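Local coordinates for YebG family protein (Pseudomonas syringae pv. tomato, PDB 3ERM), which is of unknown function but belongs to the YebG family and forms a two-fold symmetric, all-helical pair of chains in the crystal, at the interface of chains A and B. Coordinates in Å, arbitrary orientation; residue numbers count along the deposited sequence, not the author numbering. Chains: chain A/B, uncharacterized conserved protein.

Contact 1: the interface of chains A and B. Residues chain A 35, 39, 42-43, 62; chain B 62, 69, 73, 80, 83.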
# COMPACT_ATOMS: atom_id res chain seq x y z
N LEU A 35 -6.87 -5.08 -8.29
CA LEU A 35 -5.84 -4.78 -7.28
C LEU A 35 -6.41 -4.30 -5.96
O LEU A 35 -5.90 -4.65 -4.89
CB LEU A 35 -4.87 -3.71 -7.76
CG LEU A 35 -3.76 -3.30 -6.77
CD1 LEU A 35 -2.78 -4.45 -6.41
CD2 LEU A 35 -2.97 -2.10 -7.31
N LEU A 39 -5.89 -6.31 -2.47
CA LEU A 39 -5.36 -5.54 -1.33
C LEU A 39 -6.26 -5.51 -0.10
O LEU A 39 -5.78 -5.63 1.04
CB LEU A 39 -5.12 -4.11 -1.74
CG LEU A 39 -3.77 -3.40 -1.87
CD1 LEU A 39 -2.54 -4.31 -1.86
CD2 LEU A 39 -3.84 -2.51 -3.14
N VAL A 42 -5.96 -8.87 1.54
CA VAL A 42 -4.74 -9.17 2.31
C VAL A 42 -4.72 -8.33 3.58
O VAL A 42 -4.24 -8.78 4.60
CB VAL A 42 -3.37 -9.09 1.54
CG1 VAL A 42 -3.47 -9.58 0.10
CG2 VAL A 42 -2.77 -7.73 1.62
N LEU A 43 -5.28 -7.12 3.52
CA LEU A 43 -5.29 -6.24 4.66
C LEU A 43 -6.21 -6.71 5.76
O LEU A 43 -5.81 -6.75 6.94
CB LEU A 43 -5.61 -4.81 4.27
CG LEU A 43 -4.51 -4.07 3.48
CD1 LEU A 43 -5.03 -2.64 3.17
CD2 LEU A 43 -3.19 -4.00 4.25
N MSE A 62 -4.80 3.45 -2.74
CA MSE A 62 -3.52 2.95 -3.22
C MSE A 62 -3.65 2.48 -4.67
O MSE A 62 -2.80 2.83 -5.48
CB MSE A 62 -3.02 1.80 -2.32
CG MSE A 62 -3.10 2.13 -0.85
SE MSE A 62 -1.95 0.96 0.25
CE MSE A 62 -0.61 2.18 0.62
N MSE B 62 2.81 -3.57 5.44
CA MSE B 62 3.07 -3.51 4.03
C MSE B 62 4.54 -3.22 3.85
O MSE B 62 5.19 -3.82 2.98
CB MSE B 62 2.25 -2.38 3.35
CG MSE B 62 0.74 -2.65 3.35
SE MSE B 62 -0.20 -1.36 2.23
CE MSE B 62 -0.67 -0.11 3.63
N PHE B 69 4.77 -6.18 -2.13
CA PHE B 69 3.85 -5.08 -2.51
C PHE B 69 4.33 -4.30 -3.74
O PHE B 69 3.51 -3.97 -4.62
CB PHE B 69 3.53 -4.13 -1.34
CG PHE B 69 2.59 -4.73 -0.33
CD1 PHE B 69 3.05 -5.58 0.66
CD2 PHE B 69 1.21 -4.46 -0.39
CE1 PHE B 69 2.16 -6.16 1.58
CE2 PHE B 69 0.32 -5.02 0.53
CZ PHE B 69 0.81 -5.88 1.53
N PHE B 73 2.11 -3.71 -6.97
CA PHE B 73 1.73 -2.38 -7.44
C PHE B 73 2.23 -2.14 -8.84
O PHE B 73 1.52 -1.58 -9.63
CB PHE B 73 2.28 -1.29 -6.53
CG PHE B 73 1.47 -1.04 -5.32
CD1 PHE B 73 0.17 -0.56 -5.42
CD2 PHE B 73 2.00 -1.25 -4.05
CE1 PHE B 73 -0.60 -0.32 -4.27
CE2 PHE B 73 1.23 -1.00 -2.88
CZ PHE B 73 -0.07 -0.55 -3.01
N LEU B 80 0.66 -10.70 -4.80
CA LEU B 80 0.22 -10.74 -3.41
C LEU B 80 0.09 -12.16 -2.89
O LEU B 80 0.26 -12.39 -1.69
CB LEU B 80 -1.06 -9.92 -3.19
CG LEU B 80 -0.94 -8.42 -3.49
CD1 LEU B 80 -2.28 -7.73 -3.49
CD2 LEU B 80 -0.03 -7.74 -2.51
N LEU B 83 2.63 -13.38 -0.25
CA LEU B 83 2.41 -13.09 1.16
C LEU B 83 2.11 -14.39 1.89
O LEU B 83 1.33 -15.22 1.41
CB LEU B 83 1.26 -12.12 1.33
CG LEU B 83 1.58 -10.73 0.78
CD1 LEU B 83 0.38 -9.84 0.94
CD2 LEU B 83 2.84 -10.13 1.46
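A:Met62 and B:Met62, both selenomethionines, meet tip to tip where the same residue of the two chains comes together, their SE atoms 3.5 Å apart. Each chain is extended about chi2 and bends at chi3 (105° in A:Met62, with the opposite sign in B:Met62), which brings the two CE methyls together as well. Self-pairing of this kind is what a two-fold interface produces near its axis.

Aromatic contacts flank the selenium pair. The ring of B:Phe73 presents CE1 and CZ to the beta-carbon of A:Met62, with CE1 3.8 Å from CB, while CD1 of the same ring meets the CD2 methyl of A:Leu35 at 4.0 Å. A:Leu35 and A:Leu39 both cross this phenylalanine at about a right angle. B:Phe69 is held from within its own chain: CG of B:Met62 lies over one face and CD2 of B:Leu80 over the other, both displaced toward the rim. Its CD2-CE2 side faces the CD1 methyl of A:Leu39, 3.8 Å from CE2, and its CZ meets CG2 of A:Val42.

Aliphatic packing completes the patch. A:Leu39, on helix 22-46, divides its two methyls: CD1 touches both B:Phe69 and B:Leu80, and CD2 turns to B:Phe73. A:Leu43, farther along the helix, adds its CD2 methyl near CG of B:Met62. The result is a hydrophobic seam in which the C-terminal half of helix 22-46 lies against helices 52-63 and 66-74, the 3-10 helix 77-82 and the segment after it. The pairing seen in the crystal need not persist in solution. At the far end, CD1 of B:Leu83 is 3.9 Å from CG2 of A:Val42 and approaches its CB and CG1 as well.

Contact 2: the interface of chains A and B. Residues chain A 42, 46; chain B 61, 69, 83, 85.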
# COMPACT_ATOMS: atom_id res chain seq x y z
N VAL A 42 -5.96 -8.87 1.54
CA VAL A 42 -4.74 -9.17 2.31
C VAL A 42 -4.72 -8.33 3.58
O VAL A 42 -4.24 -8.78 4.60
CB VAL A 42 -3.37 -9.09 1.54
CG1 VAL A 42 -3.47 -9.58 0.10
CG2 VAL A 42 -2.77 -7.73 1.62
N ASN A 46 -4.64 -9.50 7.63
CA ASN A 46 -3.30 -9.34 8.23
C ASN A 46 -3.19 -8.21 9.21
O ASN A 46 -2.16 -8.08 9.87
CB ASN A 46 -2.20 -9.21 7.16
CG ASN A 46 -1.93 -10.53 6.47
OD1 ASN A 46 -1.33 -11.46 7.05
ND2 ASN A 46 -2.41 -10.65 5.25
N TYR B 61 2.80 -3.43 8.30
CA TYR B 61 2.60 -4.70 7.60
C TYR B 61 3.05 -4.69 6.12
O TYR B 61 3.55 -5.70 5.60
CB TYR B 61 1.14 -5.20 7.69
CG TYR B 61 0.97 -6.47 6.86
CD1 TYR B 61 1.36 -7.72 7.39
CD2 TYR B 61 0.51 -6.42 5.53
CE1 TYR B 61 1.27 -8.88 6.60
CE2 TYR B 61 0.39 -7.57 4.75
CZ TYR B 61 0.76 -8.78 5.29
OH TYR B 61 0.64 -9.92 4.54
N PHE B 69 4.77 -6.18 -2.13
CA PHE B 69 3.85 -5.08 -2.51
C PHE B 69 4.33 -4.30 -3.74
O PHE B 69 3.51 -3.97 -4.62
CB PHE B 69 3.53 -4.13 -1.34
CG PHE B 69 2.59 -4.73 -0.33
CD1 PHE B 69 3.05 -5.58 0.66
CD2 PHE B 69 1.21 -4.46 -0.39
CE1 PHE B 69 2.16 -6.16 1.58
CE2 PHE B 69 0.32 -5.02 0.53
CZ PHE B 69 0.81 -5.88 1.53
N LEU B 83 2.63 -13.38 -0.25
CA LEU B 83 2.41 -13.09 1.16
C LEU B 83 2.11 -14.39 1.89
O LEU B 83 1.33 -15.22 1.41
CB LEU B 83 1.26 -12.12 1.33
CG LEU B 83 1.58 -10.73 0.78
CD1 LEU B 83 0.38 -9.84 0.94
CD2 LEU B 83 2.84 -10.13 1.46
N GLU B 85 0.78 -16.59 4.93
CA GLU B 85 -0.14 -16.83 6.08
C GLU B 85 -1.37 -17.64 5.63
O GLU B 85 -1.27 -18.55 4.79
CB GLU B 85 -0.62 -15.54 6.75
CG GLU B 85 -1.80 -15.72 7.69
CD GLU B 85 -1.39 -15.91 9.15
OE1 GLU B 85 -1.74 -16.95 9.76
OE2 GLU B 85 -0.71 -15.01 9.69
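A:Asn46 lies flat against B:Tyr61, its amide plane turned only 13° from the ring. The beta-carbon sits over the ring face in a CH-pi contact, 3.6 Å from CB to the ring centroid. The amide carbon CG continues over the phenol end of the ring, 3.4 Å from CZ. Nitrogen ND2 of A:Asn46 is 3.2 Å from the hydroxyl OH of B:Tyr61, a proximity that goes with the stacking of the two planes and is not counted as a hydrogen bond.

The amide is fixed from its own helix. ND2 donates to the backbone carbonyl O of A:Val42, one turn earlier, over 2.7 Å and with an angle of 154° at the hydrogen. This acceptor lies close to the amide plane, so the bond should restrain rotation of the group and keep its flat side toward the tyrosine. On the other chain, a chi1 of 176° turns the ring of B:Tyr61 away from its own helix toward chain A, with its CE2 at the edge of the B:Phe69 ring, in that ring's plane. The tyrosine thus connects the polar stack to the aromatic packing beside it. B:Glu85 makes a looser approach, with its beta-carbon near OD1 of A:Asn46.

Within the fold, A:Asn46 is the last residue of helix 22-46, and it meets helix 52-63 of chain B beside the C-terminal segment that carries B:Leu83 and B:Glu85.

Contacts 1 and 2 are neighbouring stretches of one interface, the centres of their C-alpha atoms about 7 Å apart. They share A:Val42, B:Phe69 and B:Leu83, which make the hydrophobic seam of contact 1 continuous with the amide-aromatic stack of contact 2. Helix 22-46 of chain A runs through both, supplying apolar residues from its C-terminal half to contact 1 and its last residue to contact 2. Chain B answers with helices 52-63 and 66-74, the 3-10 helix 77-82 and its C-terminal segment. Two-fold symmetry repeats both contacts with the chains exchanged, a pattern compatible with a homodimer, although the crystal alone does not establish one.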